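Thioredoxin-like protein (Bacteroides caccae ATCC 43185, PDB 4YOD) is of unknown function but, with its thioredoxin fold joined to a helical N-terminal domain, probably acts as a thiol-disulfide oxidoreductase. Local coordinates at residues A78-I83 with L121-A126; Y103-N108 with E115-V120. One frame throughout, in Å; residues are numbered along the deposited sequence.

Contact 1: A78-I83 with L121-A126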
ATOM      1  N   ALA A  78      13.370  12.558  -1.530  1.00 26.65           N
ATOM      2  CA  ALA A  78      13.005  13.393  -2.675  1.00 26.01           C
ATOM      3  C   ALA A  78      11.523  13.782  -2.651  1.00 28.45           C
ATOM      4  O   ALA A  78      11.210  14.952  -2.895  1.00 26.88           O
ATOM      5  CB  ALA A  78      13.331  12.675  -3.969  1.00 27.09           C
ATOM      6  N   ILE A  79      10.617  12.809  -2.356  1.00 25.95           N
ATOM      7  CA  ILE A  79       9.170  13.056  -2.255  1.00 25.95           C
ATOM      8  C   ILE A  79       8.908  14.150  -1.190  1.00 25.21           C
ATOM      9  O   ILE A  79       8.190  15.106  -1.459  1.00 24.60           O
ATOM     10  CB  ILE A  79       8.402  11.750  -1.899  1.00 30.53           C
ATOM     11  CG1 ILE A  79       8.453  10.736  -3.036  1.00 31.60           C
ATOM     12  CG2 ILE A  79       6.937  12.072  -1.551  1.00 34.80           C
ATOM     13  CD1 ILE A  79       8.272   9.281  -2.516  1.00 37.33           C
ATOM     14  N   ARG A  80       9.510  14.003   0.001  1.00 23.52           N
ATOM     15  CA  ARG A  80       9.379  14.982   1.093  1.00 23.51           C
ATOM     16  C   ARG A  80       9.822  16.395   0.628  1.00 28.94           C
ATOM     17  O   ARG A  80       9.061  17.355   0.810  1.00 27.87           O
ATOM     18  CB  ARG A  80      10.175  14.536   2.339  1.00 26.31           C
ATOM     19  CG  ARG A  80      10.149  15.549   3.493  1.00 35.67           C
ATOM     20  CD  ARG A  80       8.756  15.724   4.055  1.00 47.59           C
ATOM     21  NE  ARG A  80       8.654  16.831   5.010  1.00 49.56           N
ATOM     22  CZ  ARG A  80       8.588  16.675   6.325  1.00 51.14           C
ATOM     23  NH1 ARG A  80       8.640  15.462   6.860  1.00 28.20           N
ATOM     24  NH2 ARG A  80       8.467  17.729   7.117  1.00 43.07           N
ATOM     25  N   LYS A  81      11.029  16.512   0.019  1.00 25.95           N
ATOM     26  CA  LYS A  81      11.522  17.808  -0.485  1.00 27.20           C
ATOM     27  C   LYS A  81      10.570  18.433  -1.513  1.00 30.02           C
ATOM     28  O   LYS A  81      10.359  19.641  -1.466  1.00 28.66           O
ATOM     29  CB  LYS A  81      12.914  17.684  -1.121  1.00 30.90           C
ATOM     30  CG  LYS A  81      14.044  17.587  -0.119  1.00 45.04           C
ATOM     31  CD  LYS A  81      15.379  17.435  -0.839  1.00 52.60           C
ATOM     32  CE  LYS A  81      16.478  16.948   0.077  1.00 58.45           C
ATOM     33  NZ  LYS A  81      16.865  17.975   1.082  1.00 70.79           N
ATOM     34  N   THR A  82       9.981  17.616  -2.414  1.00 27.27           N
ATOM     35  CA  THR A  82       9.055  18.096  -3.463  1.00 27.26           C
ATOM     36  C   THR A  82       7.797  18.685  -2.810  1.00 30.44           C
ATOM     37  O   THR A  82       7.441  19.811  -3.146  1.00 30.33           O
ATOM     38  CB  THR A  82       8.748  16.975  -4.460  1.00 29.94           C
ATOM     39  OG1 THR A  82       9.974  16.620  -5.090  1.00 25.42           O
ATOM     40  CG2 THR A  82       7.721  17.371  -5.504  1.00 29.22           C
ATOM     41  N   ILE A  83       7.159  17.958  -1.867  1.00 25.95           N
ATOM     42  CA  ILE A  83       5.966  18.459  -1.161  1.00 25.92           C
ATOM     43  C   ILE A  83       6.308  19.754  -0.395  1.00 30.81           C
ATOM     44  O   ILE A  83       5.536  20.710  -0.479  1.00 30.90           O
ATOM     45  CB  ILE A  83       5.291  17.396  -0.223  1.00 27.87           C
ATOM     46  CG1 ILE A  83       4.989  16.055  -0.963  1.00 27.48           C
ATOM     47  CG2 ILE A  83       4.013  17.968   0.430  1.00 28.76           C
ATOM     48  CD1 ILE A  83       4.120  16.104  -2.291  1.00 26.08           C
ATOM     49  N   LEU A 121       2.378  12.357   3.651  1.00 23.52           N
ATOM     50  CA  LEU A 121       1.580  12.543   4.872  1.00 21.92           C
ATOM     51  C   LEU A 121       2.367  13.249   5.935  1.00 25.52           C
ATOM     52  O   LEU A 121       1.808  14.091   6.635  1.00 24.29           O
ATOM     53  CB  LEU A 121       1.085  11.185   5.404  1.00 21.74           C
ATOM     54  CG  LEU A 121       0.034  10.471   4.560  1.00 24.22           C
ATOM     55  CD1 LEU A 121      -0.222   9.076   5.091  1.00 24.93           C
ATOM     56  CD2 LEU A 121      -1.270  11.294   4.463  1.00 28.28           C
ATOM     57  N   GLU A 122       3.686  12.919   6.052  1.00 23.16           N
ATOM     58  CA  GLU A 122       4.607  13.536   7.017  1.00 23.32           C
ATOM     59  C   GLU A 122       4.791  15.022   6.675  1.00 28.05           C
ATOM     60  O   GLU A 122       4.786  15.882   7.570  1.00 26.95           O
ATOM     61  CB  GLU A 122       5.959  12.791   7.030  1.00 24.58           C
ATOM     62  CG  GLU A 122       5.886  11.401   7.688  1.00 27.88           C
ATOM     63  CD  GLU A 122       7.149  10.549   7.648  1.00 43.47           C
ATOM     64  OE1 GLU A 122       7.980  10.729   6.726  1.00 36.64           O
ATOM     65  OE2 GLU A 122       7.291   9.669   8.528  1.00 37.47           O
ATOM     66  N   ALA A 123       4.927  15.334   5.378  1.00 25.16           N
ATOM     67  CA  ALA A 123       5.057  16.730   4.934  1.00 25.55           C
ATOM     68  C   ALA A 123       3.778  17.504   5.205  1.00 28.01           C
ATOM     69  O   ALA A 123       3.855  18.664   5.573  1.00 28.26           O
ATOM     70  CB  ALA A 123       5.390  16.774   3.450  1.00 26.02           C
HETATM   71  N   MSE A 124       2.598  16.865   5.055  1.00 23.44           N
HETATM   72  CA  MSE A 124       1.320  17.539   5.315  1.00 21.69           C
HETATM   73  C   MSE A 124       1.134  17.838   6.810  1.00 29.15           C
HETATM   74  O   MSE A 124       0.740  18.946   7.163  1.00 30.63           O
HETATM   75  CB  MSE A 124       0.148  16.709   4.774  1.00 21.12           C
HETATM   76  CG  MSE A 124       0.192  16.560   3.226  1.00 24.33           C
HETATM   77 SE   MSE A 124      -1.179  15.367   2.547  0.75 25.68          SE
HETATM   78  CE  MSE A 124      -2.727  16.550   2.671  1.00 24.47           C
ATOM     79  N   ALA A 125       1.468  16.882   7.682  1.00 27.40           N
ATOM     80  CA  ALA A 125       1.369  17.085   9.121  1.00 27.58           C
ATOM     81  C   ALA A 125       2.315  18.205   9.580  1.00 31.54           C
ATOM     82  O   ALA A 125       1.991  18.903  10.541  1.00 31.22           O
ATOM     83  CB  ALA A 125       1.678  15.794   9.855  1.00 27.85           C
ATOM     84  N   ALA A 126       3.433  18.425   8.854  1.00 26.75           N
ATOM     85  CA  ALA A 126       4.423  19.469   9.186  1.00 28.00           C
ATOM     86  C   ALA A 126       4.246  20.731   8.342  1.00 31.34           C
ATOM     87  O   ALA A 126       5.109  21.608   8.365  1.00 31.35           O
ATOM     88  CB  ALA A 126       5.831  18.923   8.982  1.00 28.69           C
TER
HETATM   89  O   HOH W   1       9.243  12.881   5.560  1.00 37.71           O
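A123 meets both I83 and R80, and its single methyl carries the apolar part of this contact. I83 CG2 lies 3.5 Å from A123 CB, and the aliphatic part of R80 reaches the same methyl, with R80 CD 3.6 Å from A123 CB. R80 CG stands anti to the backbone N (chi1 177°), and the bend at chi2 (65°) brings CD to the A123 methyl.

The polar end of R80 lies over the backbone of E122 and A123, and NH2 also meets the A126 methyl, 3.4 Å from A126 CB. A123 CA sits 3.6 Å above the guanidinium plane, offset toward the rim, and the carbonyl O of E122 lies over the same face. The E122 carboxylate is reached through water: R80 NH1 donates to a water 3.0 Å away, which in turn donates to E122 OE1 at 2.8 Å. R80 NH1 and E122 OE1 themselves stay 4.8 Å apart, too far for a direct salt bridge; that bond R80 makes from NE to D84 of its own helix.

The segment axes approach to 9.2 Å at 36°, with A123 facing R80 and I83 at the closest backbone approach, R80 to A123. This is an inclined, same-direction helix-helix packing between helices 72-85 and 114-125 of an all-helical domain, consistent with the TPR clan of DUF5106.

Contact 2: Y103-N108 with E115-V120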
ATOM      1  N   TYR A 103      -2.810   8.803  -6.883  1.00 26.86           N
ATOM      2  CA  TYR A 103      -1.947   7.779  -7.467  1.00 27.25           C
ATOM      3  C   TYR A 103      -1.255   6.862  -6.456  1.00 31.53           C
ATOM      4  O   TYR A 103      -1.049   5.692  -6.770  1.00 31.44           O
ATOM      5  CB  TYR A 103      -0.899   8.440  -8.374  1.00 27.92           C
ATOM      6  CG  TYR A 103      -1.543   8.959  -9.639  1.00 31.60           C
ATOM      7  CD1 TYR A 103      -1.873   8.095 -10.680  1.00 34.38           C
ATOM      8  CD2 TYR A 103      -1.902  10.302  -9.763  1.00 32.00           C
ATOM      9  CE1 TYR A 103      -2.532   8.552 -11.820  1.00 35.42           C
ATOM     10  CE2 TYR A 103      -2.537  10.775 -10.914  1.00 33.29           C
ATOM     11  CZ  TYR A 103      -2.870   9.889 -11.926  1.00 40.66           C
ATOM     12  OH  TYR A 103      -3.507  10.320 -13.057  1.00 42.59           O
ATOM     13  N   LEU A 104      -0.872   7.373  -5.282  1.00 27.92           N
ATOM     14  CA  LEU A 104      -0.111   6.564  -4.332  1.00 27.85           C
ATOM     15  C   LEU A 104      -0.939   5.988  -3.204  1.00 32.30           C
ATOM     16  O   LEU A 104      -0.457   5.052  -2.561  1.00 33.92           O
ATOM     17  CB  LEU A 104       1.072   7.367  -3.733  1.00 26.84           C
ATOM     18  CG  LEU A 104       2.040   8.030  -4.705  1.00 30.54           C
ATOM     19  CD1 LEU A 104       2.895   9.076  -3.981  1.00 30.61           C
ATOM     20  CD2 LEU A 104       2.892   6.996  -5.443  1.00 31.21           C
ATOM     21  N   TYR A 105      -2.151   6.498  -2.948  1.00 28.28           N
ATOM     22  CA  TYR A 105      -2.977   5.984  -1.830  1.00 28.81           C
ATOM     23  C   TYR A 105      -4.215   5.210  -2.280  1.00 34.48           C
ATOM     24  O   TYR A 105      -4.510   4.161  -1.695  1.00 32.79           O
ATOM     25  CB  TYR A 105      -3.432   7.135  -0.891  1.00 28.87           C
ATOM     26  CG  TYR A 105      -3.977   6.681   0.453  1.00 31.33           C
ATOM     27  CD1 TYR A 105      -3.164   6.022   1.376  1.00 33.33           C
ATOM     28  CD2 TYR A 105      -5.291   6.950   0.823  1.00 32.75           C
ATOM     29  CE1 TYR A 105      -3.629   5.688   2.649  1.00 34.08           C
ATOM     30  CE2 TYR A 105      -5.790   6.556   2.070  1.00 33.58           C
ATOM     31  CZ  TYR A 105      -4.946   5.948   2.990  1.00 41.96           C
ATOM     32  OH  TYR A 105      -5.402   5.587   4.243  1.00 44.31           O
ATOM     33  N   ASP A 106      -4.991   5.779  -3.229  1.00 32.76           N
ATOM     34  CA  ASP A 106      -6.237   5.207  -3.752  1.00 34.92           C
ATOM     35  C   ASP A 106      -6.065   3.700  -4.069  1.00 39.02           C
ATOM     36  O   ASP A 106      -5.149   3.345  -4.818  1.00 36.62           O
ATOM     37  CB  ASP A 106      -6.697   5.978  -5.015  1.00 37.73           C
ATOM     38  CG  ASP A 106      -8.132   5.732  -5.473  1.00 52.52           C
ATOM     39  OD1 ASP A 106      -8.610   4.583  -5.358  1.00 52.39           O
ATOM     40  OD2 ASP A 106      -8.744   6.666  -6.027  1.00 64.23           O
ATOM     41  N   PRO A 107      -6.918   2.815  -3.477  1.00 38.09           N
ATOM     42  CA  PRO A 107      -6.785   1.363  -3.736  1.00 39.57           C
ATOM     43  C   PRO A 107      -6.988   0.974  -5.198  1.00 46.56           C
ATOM     44  O   PRO A 107      -6.496  -0.075  -5.637  1.00 47.40           O
ATOM     45  CB  PRO A 107      -7.889   0.741  -2.878  1.00 41.96           C
ATOM     46  CG  PRO A 107      -8.246   1.777  -1.881  1.00 45.60           C
ATOM     47  CD  PRO A 107      -8.031   3.093  -2.548  1.00 39.75           C
ATOM     48  N   ASN A 108      -7.728   1.807  -5.946  1.00 44.14           N
ATOM     49  CA  ASN A 108      -7.985   1.580  -7.364  1.00 44.84           C
ATOM     50  C   ASN A 108      -6.782   1.975  -8.238  1.00 45.13           C
ATOM     51  O   ASN A 108      -6.784   1.639  -9.411  1.00 46.01           O
ATOM     52  CB  ASN A 108      -9.245   2.335  -7.808  1.00 48.53           C
ATOM     53  CG  ASN A 108     -10.517   1.781  -7.202  1.00 70.18           C
ATOM     54  OD1 ASN A 108     -10.656   0.575  -6.966  1.00 67.40           O
ATOM     55  ND2 ASN A 108     -11.488   2.647  -6.962  1.00 60.11           N
ATOM     56  N   GLU A 115       4.699   3.226   0.989  1.00 24.97           N
ATOM     57  CA  GLU A 115       6.028   3.729   1.353  1.00 25.38           C
ATOM     58  C   GLU A 115       6.346   5.063   0.615  1.00 29.04           C
ATOM     59  O   GLU A 115       7.153   5.844   1.106  1.00 28.90           O
ATOM     60  CB  GLU A 115       7.117   2.684   1.107  1.00 27.42           C
ATOM     61  CG  GLU A 115       7.152   1.567   2.162  1.00 32.25           C
ATOM     62  CD  GLU A 115       7.284   1.981   3.618  1.00 46.88           C
ATOM     63  OE1 GLU A 115       8.181   2.797   3.936  1.00 38.41           O
ATOM     64  OE2 GLU A 115       6.510   1.456   4.452  1.00 40.68           O
ATOM     65  N   PHE A 116       5.682   5.350  -0.522  1.00 24.62           N
ATOM     66  CA  PHE A 116       5.885   6.647  -1.168  1.00 23.98           C
ATOM     67  C   PHE A 116       4.881   7.666  -0.617  1.00 27.69           C
ATOM     68  O   PHE A 116       5.164   8.857  -0.596  1.00 26.63           O
ATOM     69  CB  PHE A 116       5.755   6.537  -2.700  1.00 25.88           C
ATOM     70  CG  PHE A 116       6.774   5.733  -3.487  1.00 28.23           C
ATOM     71  CD1 PHE A 116       7.969   5.318  -2.903  1.00 31.19           C
ATOM     72  CD2 PHE A 116       6.565   5.450  -4.834  1.00 31.49           C
ATOM     73  CE1 PHE A 116       8.909   4.588  -3.642  1.00 33.66           C
ATOM     74  CE2 PHE A 116       7.512   4.721  -5.570  1.00 35.58           C
ATOM     75  CZ  PHE A 116       8.665   4.287  -4.962  1.00 33.58           C
ATOM     76  N   TYR A 117       3.695   7.210  -0.175  1.00 25.20           N
ATOM     77  CA  TYR A 117       2.685   8.117   0.348  1.00 24.16           C
ATOM     78  C   TYR A 117       3.001   8.603   1.784  1.00 26.21           C
ATOM     79  O   TYR A 117       2.683   9.752   2.105  1.00 24.63           O
ATOM     80  CB  TYR A 117       1.296   7.466   0.281  1.00 25.16           C
ATOM     81  CG  TYR A 117       0.176   8.449   0.526  1.00 26.00           C
ATOM     82  CD1 TYR A 117       0.036   9.593  -0.263  1.00 26.00           C
ATOM     83  CD2 TYR A 117      -0.749   8.236   1.536  1.00 26.71           C
ATOM     84  CE1 TYR A 117      -0.978  10.515  -0.020  1.00 25.39           C
ATOM     85  CE2 TYR A 117      -1.814   9.112   1.734  1.00 27.21           C
ATOM     86  CZ  TYR A 117      -1.926  10.250   0.955  1.00 29.45           C
ATOM     87  OH  TYR A 117      -2.934  11.139   1.249  1.00 32.16           O
ATOM     88  N   ILE A 118       3.624   7.753   2.641  1.00 23.48           N
ATOM     89  CA  ILE A 118       3.991   8.125   4.028  1.00 22.21           C
ATOM     90  C   ILE A 118       4.822   9.457   4.069  1.00 27.67           C
ATOM     91  O   ILE A 118       4.361  10.350   4.789  1.00 25.61           O
ATOM     92  CB  ILE A 118       4.668   6.954   4.771  1.00 25.24           C
ATOM     93  CG1 ILE A 118       3.577   5.915   5.196  1.00 26.37           C
ATOM     94  CG2 ILE A 118       5.490   7.425   5.992  1.00 25.62           C
ATOM     95  CD1 ILE A 118       4.124   4.490   5.507  1.00 31.77           C
ATOM     96  N   PRO A 119       5.934   9.688   3.285  1.00 25.70           N
ATOM     97  CA  PRO A 119       6.594  11.021   3.328  1.00 25.77           C
ATOM     98  C   PRO A 119       5.667  12.178   2.892  1.00 28.44           C
ATOM     99  O   PRO A 119       5.829  13.281   3.408  1.00 27.66           O
ATOM    100  CB  PRO A 119       7.796  10.880   2.379  1.00 28.10           C
ATOM    101  CG  PRO A 119       7.533   9.670   1.563  1.00 31.39           C
ATOM    102  CD  PRO A 119       6.675   8.759   2.405  1.00 26.66           C
ATOM    103  N   VAL A 120       4.683  11.941   1.986  1.00 24.83           N
ATOM    104  CA  VAL A 120       3.690  12.989   1.630  1.00 24.14           C
ATOM    105  C   VAL A 120       2.873  13.368   2.900  1.00 26.50           C
ATOM    106  O   VAL A 120       2.710  14.547   3.178  1.00 23.59           O
ATOM    107  CB  VAL A 120       2.735  12.606   0.468  1.00 26.22           C
ATOM    108  CG1 VAL A 120       1.795  13.766   0.127  1.00 26.36           C
ATOM    109  CG2 VAL A 120       3.511  12.159  -0.778  1.00 26.04           C
TER
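Y105 sets its CB over one face of the Y117 ring, a CH-pi contact: CB is 3.8 Å from the Y117 ring centroid and 15° off the normal. The planes of the two rings are inclined at 33° and their centroids lie 4.8 Å apart, with Y105 CD1 approaching Y117 CD2 to 3.3 Å. Y105 holds CG anti to the backbone N (chi1 -165°) and Y117 has the same first torsion, which puts each CG beside its own carbonyl carbon.

L104 makes the neighbouring contacts and is buried. Its CB lies 4.0 Å from Y117 CB, and both of its methyls touch F116 CB. CD2 also comes to the edge of the F116 ring, near the ring plane, the two side chains crossing at about a right angle. V120 CG2 sits at the limit of contact, 4.5 Å from L104 CD1.

In the next shell, Y117 OH is hydrogen-bonded to R141 of helix 132-146, which anchors the far end of the ring. Y105 also touches R141 and forms a cation-pi pair with K255, from the sequence region assigned to the thioredoxin-like family. An alanine in place of Y105 would keep the CB over Y117 but would probably leave K255 without its aromatic partner and open a gap beside Y117 CD2 and CE2. The backbone of L104 is hydrogen-bonded to that of N113, which ties this end of helix 90-105 to the residue just ahead of helix 114-125. The whole is a pair of consecutive helices, 90-105 and 114-125, joined by a short connection and packed through L104, Y105, F116 and Y117, with V120 at the margin, within an all-helical domain.

From the N terminus, the chain enters contact 1 on helix 72-85, runs through helix 90-105, whose C-terminal end begins contact 2, turns, and returns along helix 114-125. Contact 2 closes first, over a six-residue connection; contact 1 closes afterwards, over 37 residues, so the short loop lies wholly within the long one. Their centres are about 12 Å apart, and helix 114-125 serves both. I79 joins them directly, its CG2 lying 3.5 Å from V120 CG2. Together the two closures tie three successive helices into one helical unit, and the end of helix 90-105 faces the thioredoxin-like region through Y105.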